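Local coordinates for probable Zn binding protein (Lactobacillus acidophilus, PDB 3Q69) that is of uncertain function but, as a MucBP-type domain of a putative mucus-binding protein, probably contributes to adhesion to mucus, at residues Y17-E20 and V24-D27. Sequence-based numbering, arbitrary orientation.
Sequences YRYE and VAHD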
loop_
_atom_site.group_PDB
_atom_site.type_symbol
_atom_site.label_atom_id
_atom_site.label_comp_id
_atom_site.label_asym_id
_atom_site.label_seq_id
_atom_site.Cartn_x
_atom_site.Cartn_y
_atom_site.Cartn_z
ATOM N N TYR A 17 15.338 -4.565 4.335
ATOM C CA TYR A 17 15.986 -5.381 5.350
ATOM C C TYR A 17 17.483 -5.101 5.297
ATOM O O TYR A 17 18.143 -5.412 4.318
ATOM C CB TYR A 17 15.702 -6.861 5.090
ATOM C CG TYR A 17 14.228 -7.197 5.125
ATOM C CD1 TYR A 17 13.540 -7.253 6.326
ATOM C CD2 TYR A 17 13.511 -7.416 3.950
ATOM C CE1 TYR A 17 12.178 -7.514 6.361
ATOM C CE2 TYR A 17 12.142 -7.680 3.973
ATOM C CZ TYR A 17 11.487 -7.727 5.186
ATOM O OH TYR A 17 10.138 -7.989 5.241
ATOM N N ARG A 18 18.001 -4.490 6.355
ATOM C CA ARG A 18 19.412 -4.150 6.434
ATOM C C ARG A 18 20.021 -4.472 7.796
ATOM O O ARG A 18 19.306 -4.684 8.787
ATOM C CB ARG A 18 19.598 -2.663 6.138
ATOM C CG ARG A 18 19.234 -2.274 4.719
ATOM C CD ARG A 18 19.612 -0.837 4.433
ATOM N NE ARG A 18 19.655 -0.557 3.005
ATOM C CZ ARG A 18 20.110 0.578 2.481
ATOM N NH1 ARG A 18 20.559 1.547 3.273
ATOM N NH2 ARG A 18 20.128 0.737 1.161
ATOM N N TYR A 19 21.349 -4.520 7.834
ATOM C CA TYR A 19 22.069 -4.768 9.078
ATOM C C TYR A 19 22.354 -3.376 9.629
ATOM O O TYR A 19 22.216 -2.387 8.906
ATOM C CB TYR A 19 23.384 -5.495 8.798
ATOM C CG TYR A 19 23.218 -6.948 8.403
ATOM C CD1 TYR A 19 22.927 -7.930 9.362
ATOM C CD2 TYR A 19 23.347 -7.346 7.076
ATOM C CE1 TYR A 19 22.773 -9.266 8.997
ATOM C CE2 TYR A 19 23.195 -8.685 6.704
ATOM C CZ TYR A 19 22.910 -9.634 7.662
ATOM O OH TYR A 19 22.755 -10.956 7.296
ATOM N N GLU A 20 22.739 -3.289 10.897
ATOM C CA GLU A 20 23.033 -1.994 11.506
ATOM C C GLU A 20 24.033 -1.180 10.694
ATOM O O GLU A 20 23.950 0.046 10.654
ATOM C CB GLU A 20 23.573 -2.174 12.919
ATOM C CG GLU A 20 22.578 -2.774 13.890
ATOM C CD GLU A 20 23.122 -2.841 15.304
ATOM O OE1 GLU A 20 24.180 -3.483 15.505
ATOM O OE2 GLU A 20 22.491 -2.248 16.210
ATOM N N VAL A 24 22.747 -4.683 3.076
ATOM C CA VAL A 24 21.470 -5.301 2.740
ATOM C C VAL A 24 21.422 -6.684 3.364
ATOM O O VAL A 24 22.254 -7.540 3.056
ATOM C CB VAL A 24 21.295 -5.425 1.209
ATOM C CG1 VAL A 24 22.520 -6.085 0.590
ATOM C CG2 VAL A 24 20.052 -6.220 0.886
ATOM N N ALA A 25 20.450 -6.905 4.242
ATOM C CA ALA A 25 20.336 -8.192 4.901
ATOM C C ALA A 25 19.420 -9.171 4.175
ATOM O O ALA A 25 19.475 -10.373 4.435
ATOM C CB ALA A 25 19.862 -8.003 6.342
ATOM N N HIS A 26 18.589 -8.664 3.268
ATOM C CA HIS A 26 17.667 -9.518 2.527
ATOM C C HIS A 26 16.926 -8.693 1.465
ATOM O O HIS A 26 16.714 -7.485 1.648
ATOM C CB HIS A 26 16.669 -10.138 3.510
ATOM C CG HIS A 26 15.787 -11.179 2.901
ATOM N ND1 HIS A 26 14.878 -10.893 1.907
ATOM C CD2 HIS A 26 15.697 -12.511 3.124
ATOM C CE1 HIS A 26 14.268 -12.007 1.539
ATOM N NE2 HIS A 26 14.749 -13.002 2.261
ATOM N N ASP A 27 16.521 -9.326 0.364
ATOM C CA ASP A 27 15.808 -8.591 -0.688
ATOM C C ASP A 27 14.566 -7.892 -0.131
ATOM O O ASP A 27 13.900 -8.399 0.776
ATOM C CB ASP A 27 15.361 -9.518 -1.829
ATOM C CG ASP A 27 16.522 -10.083 -2.626
ATOM O OD1 ASP A 27 17.471 -9.330 -2.948
ATOM O OD2 ASP A 27 16.467 -11.290 -2.946
#
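Tyr17 O is held chiefly by the N-H of Ala25 at 2.7 Å, with a weak second approach from His26 N, where the antiparallel hairpin partner of Tyr17-Tyr19 turns a corner at His26; nearer the turn, Arg18 and Val24 form a non-hydrogen-bonded pair. Side chains then do much of the joining. Ala25 places its CB over one face of the Tyr19 ring, 3.6 Å from the ring centroid, in a CH-pi contact displaced toward the CD2-CE2 side. Tyr17 and His26 run side by side in the same direction, CB to CB 3.8 Å, their ring planes steeply inclined at 76°. In His26, CG lies anti to the backbone N (chi1 -172°), and ND1 meets the carbonyl O of the next residue, Asp27, in a nearly straight 2.9 Å bond in the ring plane that helps to set the imidazole's rotation. That same Asp27 O lies 3.3 Å from Tyr17 CD2, at the ring's edge. This surface hairpin links strand 2-19 to strand 27-42 at one end of the elongated Muc B2-like domain. Pro66 touches Tyr17 and His26, Ile68 touches Tyr19 and Ala25, Tyr71 meets Tyr19 edge-to-face, and strand 96-104 pairs with the other edge of strand 2-19 through Val100 and Tyr102.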